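Local coordinates for lactaldehyde dehydrogenase (PDB 2IMP) that catalyses the irreversible NAD-dependent oxidation of L-lactaldehyde to L-lactate, and also oxidises glycolaldehyde, in the breakdown of L-fucose and L-rhamnose, at the interface of chains A and B. Numbering follows the deposited sequence. Chains: chain A/B, Lactaldehyde dehydrogenase.

Contact 1: the interface of chains A and B. Residues chain A 427-428, 430, 432-435, 437, 452; chain B 139, 141, 472-476.
An intersubunit beta-sheet, the hallmark of the aldehyde dehydrogenase dimer, forms where the C-terminal strand 470-478 of chain B runs parallel to strand 434-437 of chain A. The backbone ladder alternates sides: B:Val474 N donates to A:Gly433 O at 2.8 Å, nearly straight (171° at H), A:Thr435 N answers to B:Val474 O, B:Tyr476 N reaches A:Thr435 O, and A:Ile437 N closes the series on B:Tyr476 O at 3.0 Å. In each of them the donor stands above the carbonyl plane.

Side-chain hydrogen bonds add to the ladder, beside it and at one end. B:Gln473, with CG anti to its backbone N (chi1 170°) and an extended chain, carries its amide to the end of helix 420-429. There NE2 meets A:Ile427 O on a lone pair at 2.9 Å and also donates to the hydroxyl A:Thr435 OG1 at 3.2 Å, both acceptors lying in the amide plane. The amide is held on its oxygen side by B:Arg141, whose NE and NH2 grip B:Gln473 OE1 side-on in the guanidinium plane, with NE at 2.7 Å. A:Trp452 points its indole NE1 straight at B:Thr472 O, 3.0 Å away and within the ring plane.

Water extends both networks: one molecule joins B:Gln473 OE1 to A:Ile427 O and A:Leu430 O, another links B:Thr472 OG1 with A:Gly433 O, and a third bridges A:Glu434 OE2 and B:Tyr476 OH.

Apolar packing fills in around the polar groups. The CD1 tip of A:Ile427 touches B:Val475 CG1 at 3.8 Å, which A:Ile437 CD1 also meets, while A:Ile427 CG2 abuts the guanidinium edge of B:Arg141. The six-membered edge of A:Trp452 rests on the aliphatic stem of B:Arg141, CH2 to CB 3.7 Å.

Contact 2: the interface of chains A and B. Residues chain A 434, 436-437, 439-440, 443-444; chain B 131, 134, 136, 476, 478.
Two guanidinium groups of like charge lie face to face, 11° from parallel: A:Arg439 CZ sits over the centre of the B:Arg131 group, 3.3 Å from its CZ. The opposite face of the A:Arg439 group is covered toward its rim by A:Tyr436 CD2. A:Tyr436 in turn lays CE2 over one face of the B:Tyr476 ring, 3.4 Å from CD1, the two side chains running alongside and pointing the same way. In the plane of the B:Tyr476 ring, at its edge, lie the methyl of A:Ala444, B:Glu134 OE1 and a water.

Carboxylates at the edges probably offset the repulsion between the arginines. B:Glu134, extended with CG anti to its backbone N (chi1 175°), takes A:Arg439 NH1 on the syn lone pair of OE2 at 2.8 Å, nearly coplanar with the guanidinium. A:Glu440 OE2 receives B:Arg131 end-on, from NH2 at 2.5 Å and NH1 at 2.8 Å, completing a salt bridge. The backbone oxygen A:Glu440 O holds the A:Arg439 group from its own chain, accepting from NE (2.8 Å) and NH2 and so fixing its rotation. An alanine at A:Arg439 would take away the salt bridge to B:Glu134 and the group stacked on B:Arg131, and would probably weaken the hold of chain B on chain A here.

The phenol oxygen B:Tyr476 OH accepts from the backbone A:Ala444 N at 3.1 Å. It also lies 3.6 Å from the CA of A:Glu443, a lactate-binding residue of chain A. The salt bridges probably help to fasten the end of the shared sheet, while B:Tyr476 is likely to steady the 443-444 segment beside the substrate pocket.

Contact 1: the interface of chains A and B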
# COMPACT_ATOMS: atom_id res chain seq x y z
N ILE A 427 14.31 1.74 20.66
CA ILE A 427 13.24 1.87 19.68
C ILE A 427 11.98 1.12 20.12
O ILE A 427 10.87 1.65 20.09
CB ILE A 427 13.69 1.31 18.30
CG1 ILE A 427 14.77 2.22 17.70
CG2 ILE A 427 12.49 1.19 17.37
CD1 ILE A 427 15.39 1.67 16.44
N LYS A 428 12.18 -0.13 20.54
CA LYS A 428 11.07 -0.95 21.00
C LYS A 428 10.44 -0.46 22.33
O LYS A 428 9.24 -0.53 22.51
CB LYS A 428 11.54 -2.41 21.16
CG LYS A 428 10.41 -3.39 21.46
CD LYS A 428 10.89 -4.84 21.44
CE LYS A 428 9.72 -5.81 21.58
NZ LYS A 428 10.14 -7.25 21.46
N LEU A 430 10.72 2.84 23.76
CA LEU A 430 10.24 4.22 23.75
C LEU A 430 8.82 4.41 23.15
O LEU A 430 8.56 4.07 22.00
CB LEU A 430 11.24 5.12 23.01
CG LEU A 430 12.54 5.38 23.79
CD1 LEU A 430 13.57 6.08 22.93
CD2 LEU A 430 12.21 6.23 25.01
N PHE A 432 6.85 6.87 21.78
CA PHE A 432 6.73 8.16 21.13
C PHE A 432 6.45 8.07 19.61
O PHE A 432 6.77 7.07 18.97
CB PHE A 432 8.01 8.98 21.35
CG PHE A 432 8.25 9.36 22.79
CD1 PHE A 432 8.63 8.40 23.73
CD2 PHE A 432 8.03 10.66 23.23
CE1 PHE A 432 8.80 8.73 25.06
CE2 PHE A 432 8.20 11.00 24.57
CZ PHE A 432 8.57 10.04 25.49
N GLY A 433 5.84 9.12 19.06
CA GLY A 433 5.54 9.12 17.63
C GLY A 433 6.81 9.24 16.80
O GLY A 433 6.81 8.94 15.61
N GLU A 434 7.89 9.68 17.45
CA GLU A 434 9.17 9.83 16.78
C GLU A 434 10.39 9.53 17.69
O GLU A 434 10.41 9.90 18.87
CB GLU A 434 9.33 11.25 16.24
CG GLU A 434 8.25 11.72 15.28
CD GLU A 434 8.44 13.17 14.87
OE1 GLU A 434 8.92 13.97 15.70
OE2 GLU A 434 8.09 13.51 13.72
N THR A 435 11.38 8.87 17.11
CA THR A 435 12.61 8.57 17.83
C THR A 435 13.86 8.84 16.97
O THR A 435 14.08 8.19 15.95
CB THR A 435 12.67 7.09 18.29
OG1 THR A 435 11.60 6.83 19.21
CG2 THR A 435 14.00 6.81 18.99
N ILE A 437 17.85 8.81 16.38
CA ILE A 437 19.06 8.12 16.80
C ILE A 437 20.36 8.76 16.26
O ILE A 437 20.57 8.85 15.05
CB ILE A 437 19.00 6.64 16.37
CG1 ILE A 437 17.75 5.99 16.97
CG2 ILE A 437 20.26 5.92 16.85
CD1 ILE A 437 17.59 4.53 16.60
N TRP A 452 1.84 10.74 20.47
CA TRP A 452 1.13 9.77 21.30
C TRP A 452 0.53 10.47 22.54
O TRP A 452 0.87 11.62 22.83
CB TRP A 452 2.10 8.70 21.77
CG TRP A 452 2.56 7.74 20.71
CD1 TRP A 452 2.71 7.98 19.38
CD2 TRP A 452 2.96 6.38 20.92
NE1 TRP A 452 3.18 6.86 18.74
CE2 TRP A 452 3.34 5.86 19.66
CE3 TRP A 452 3.03 5.55 22.05
CZ2 TRP A 452 3.80 4.55 19.50
CZ3 TRP A 452 3.48 4.24 21.89
CH2 TRP A 452 3.86 3.75 20.62
N PHE B 139 7.29 2.31 12.15
CA PHE B 139 6.69 1.13 12.76
C PHE B 139 5.24 1.34 13.18
O PHE B 139 4.83 2.44 13.53
CB PHE B 139 7.45 0.71 14.02
CG PHE B 139 8.89 0.35 13.80
CD1 PHE B 139 9.86 1.34 13.75
CD2 PHE B 139 9.28 -0.98 13.71
CE1 PHE B 139 11.21 1.01 13.62
CE2 PHE B 139 10.63 -1.32 13.58
CZ PHE B 139 11.60 -0.32 13.54
N ARG B 141 2.66 0.53 15.97
CA ARG B 141 2.56 0.07 17.35
C ARG B 141 1.13 0.09 17.89
O ARG B 141 0.27 0.78 17.36
CB ARG B 141 3.41 0.96 18.27
CG ARG B 141 4.83 1.23 17.81
CD ARG B 141 5.67 -0.04 17.78
NE ARG B 141 7.10 0.28 17.67
CZ ARG B 141 8.05 -0.61 17.41
NH1 ARG B 141 7.74 -1.88 17.21
NH2 ARG B 141 9.32 -0.22 17.34
N THR B 472 1.65 5.18 14.75
CA THR B 472 2.98 5.12 14.20
C THR B 472 4.12 5.62 15.08
O THR B 472 3.96 6.53 15.90
CB THR B 472 3.04 5.91 12.88
OG1 THR B 472 2.69 7.28 13.13
CG2 THR B 472 2.06 5.33 11.88
N GLN B 473 5.26 4.97 14.91
CA GLN B 473 6.49 5.37 15.56
C GLN B 473 7.55 5.56 14.46
O GLN B 473 8.02 4.58 13.87
CB GLN B 473 7.00 4.35 16.59
CG GLN B 473 8.43 4.69 17.07
CD GLN B 473 9.03 3.66 18.02
OE1 GLN B 473 8.70 2.47 17.94
NE2 GLN B 473 9.92 4.10 18.90
N VAL B 474 7.85 6.81 14.14
CA VAL B 474 8.83 7.09 13.11
C VAL B 474 10.25 7.21 13.66
O VAL B 474 10.56 8.10 14.46
CB VAL B 474 8.46 8.38 12.33
CG1 VAL B 474 9.50 8.66 11.25
CG2 VAL B 474 7.09 8.23 11.70
N VAL B 475 11.10 6.29 13.22
CA VAL B 475 12.48 6.27 13.66
C VAL B 475 13.49 6.80 12.62
O VAL B 475 13.58 6.29 11.50
CB VAL B 475 12.92 4.84 14.05
CG1 VAL B 475 14.34 4.85 14.58
CG2 VAL B 475 11.96 4.28 15.10
N TYR B 476 14.21 7.85 13.00
CA TYR B 476 15.23 8.41 12.14
C TYR B 476 16.61 7.88 12.56
O TYR B 476 17.25 8.40 13.47
CB TYR B 476 15.22 9.94 12.20
CG TYR B 476 13.96 10.59 11.65
CD1 TYR B 476 12.80 10.67 12.41
CD2 TYR B 476 13.94 11.14 10.36
CE1 TYR B 476 11.65 11.29 11.92
CE2 TYR B 476 12.79 11.76 9.86
CZ TYR B 476 11.65 11.83 10.65
OH TYR B 476 10.51 12.45 10.16
O HOH W 1 8.06 12.51 11.36
O HOH W 2 4.48 9.18 13.98
O HOH W 3 7.79 1.85 20.69

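Contact 2: the interface of chains A and B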
# COMPACT_ATOMS: atom_id res chain seq x y z
N GLU A 434 7.89 9.68 17.45
CA GLU A 434 9.17 9.83 16.78
C GLU A 434 10.39 9.53 17.69
O GLU A 434 10.41 9.90 18.87
CB GLU A 434 9.33 11.25 16.24
CG GLU A 434 8.25 11.72 15.28
CD GLU A 434 8.44 13.17 14.87
OE1 GLU A 434 8.92 13.97 15.70
OE2 GLU A 434 8.09 13.51 13.72
N TYR A 436 14.65 9.83 17.39
CA TYR A 436 15.86 10.17 16.67
C TYR A 436 17.11 9.49 17.24
O TYR A 436 17.38 9.58 18.44
CB TYR A 436 16.08 11.68 16.66
CG TYR A 436 15.01 12.44 15.92
CD1 TYR A 436 13.83 12.80 16.55
CD2 TYR A 436 15.18 12.77 14.58
CE1 TYR A 436 12.83 13.49 15.86
CE2 TYR A 436 14.19 13.44 13.87
CZ TYR A 436 13.02 13.80 14.52
OH TYR A 436 12.03 14.47 13.83
N ILE A 437 17.85 8.81 16.38
CA ILE A 437 19.06 8.12 16.80
C ILE A 437 20.36 8.76 16.26
O ILE A 437 20.57 8.85 15.05
CB ILE A 437 19.00 6.64 16.37
CG1 ILE A 437 17.75 5.99 16.97
CG2 ILE A 437 20.26 5.92 16.85
CD1 ILE A 437 17.59 4.53 16.60
N ARG A 439 21.48 11.91 16.10
CA ARG A 439 21.27 13.11 15.30
C ARG A 439 20.29 14.08 15.98
O ARG A 439 19.65 13.71 16.96
CB ARG A 439 20.75 12.77 13.90
CG ARG A 439 19.44 12.00 13.88
CD ARG A 439 18.63 12.30 12.61
NE ARG A 439 18.01 13.63 12.67
CZ ARG A 439 17.17 14.12 11.76
NH1 ARG A 439 16.84 13.40 10.69
NH2 ARG A 439 16.66 15.34 11.92
N GLU A 440 20.18 15.30 15.47
CA GLU A 440 19.28 16.27 16.08
C GLU A 440 17.79 16.09 15.69
O GLU A 440 17.48 15.47 14.67
CB GLU A 440 19.75 17.70 15.76
CG GLU A 440 19.44 18.22 14.37
CD GLU A 440 20.11 17.43 13.26
OE1 GLU A 440 21.20 16.86 13.49
OE2 GLU A 440 19.56 17.40 12.15
N GLU A 443 11.70 16.76 12.01
CA GLU A 443 10.93 15.91 11.12
C GLU A 443 11.02 16.22 9.61
O GLU A 443 11.00 17.38 9.20
CB GLU A 443 9.45 15.90 11.53
CG GLU A 443 8.75 17.25 11.40
CD GLU A 443 8.74 18.03 12.71
OE1 GLU A 443 9.78 18.05 13.40
OE2 GLU A 443 7.69 18.63 13.03
N ALA A 444 11.14 15.17 8.82
CA ALA A 444 11.19 15.30 7.37
C ALA A 444 9.78 15.46 6.77
O ALA A 444 8.80 14.94 7.34
CB ALA A 444 11.87 14.06 6.77
N ARG B 131 18.72 12.70 3.76
CA ARG B 131 20.03 12.63 4.40
C ARG B 131 20.86 11.38 4.08
O ARG B 131 20.39 10.26 4.25
CB ARG B 131 19.90 12.71 5.92
CG ARG B 131 19.20 13.94 6.43
CD ARG B 131 19.40 14.06 7.92
NE ARG B 131 18.77 15.26 8.45
CZ ARG B 131 19.08 15.82 9.61
NH1 ARG B 131 20.01 15.28 10.38
NH2 ARG B 131 18.44 16.91 10.01
N GLU B 134 21.01 7.85 6.09
CA GLU B 134 19.92 7.77 7.06
C GLU B 134 18.75 6.89 6.61
O GLU B 134 18.36 6.89 5.44
CB GLU B 134 19.37 9.17 7.39
CG GLU B 134 18.14 9.11 8.32
CD GLU B 134 17.57 10.48 8.67
OE1 GLU B 134 16.90 11.10 7.82
OE2 GLU B 134 17.78 10.94 9.81
N ILE B 136 14.73 5.99 7.43
CA ILE B 136 13.52 6.40 8.12
C ILE B 136 12.56 5.20 8.25
O ILE B 136 11.95 4.78 7.28
CB ILE B 136 12.81 7.54 7.36
CG1 ILE B 136 13.73 8.75 7.25
CG2 ILE B 136 11.54 7.92 8.10
CD1 ILE B 136 13.17 9.87 6.39
N TYR B 476 14.21 7.85 13.00
CA TYR B 476 15.23 8.41 12.14
C TYR B 476 16.61 7.88 12.56
O TYR B 476 17.25 8.40 13.47
CB TYR B 476 15.22 9.94 12.20
CG TYR B 476 13.96 10.59 11.65
CD1 TYR B 476 12.80 10.67 12.41
CD2 TYR B 476 13.94 11.14 10.36
CE1 TYR B 476 11.65 11.29 11.92
CE2 TYR B 476 12.79 11.76 9.86
CZ TYR B 476 11.65 11.83 10.65
OH TYR B 476 10.51 12.45 10.16
N GLN B 478 20.22 7.64 11.97
CA GLN B 478 21.35 8.28 11.29
C GLN B 478 22.66 7.47 11.28
O GLN B 478 23.19 7.11 12.34
CB GLN B 478 21.61 9.66 11.89
CG GLN B 478 22.73 10.43 11.19
CD GLN B 478 22.38 10.75 9.75
OE1 GLN B 478 21.53 11.61 9.47
NE2 GLN B 478 23.03 10.07 8.81
O HOH W 4 8.06 12.51 11.36

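Contact 1 and contact 2 follow one another along the same pair of parallel strands, 434-437 of chain A and 470-478 of chain B, their C-alpha centres about 10 Å apart. A:Glu434, A:Ile437 and B:Tyr476 belong to both, and strand 134-142 of chain B contributes to each. The centres of contacts 1 and 2 both lie about 14 Å from A:Cys285; the bond of B:Tyr476 beside A:Glu443 suggests that one subunit may help to shape its neighbour's substrate site. In the two-fold symmetric interface the same contacts recur with the chains exchanged, so any such support would be reciprocal within the homotetramer.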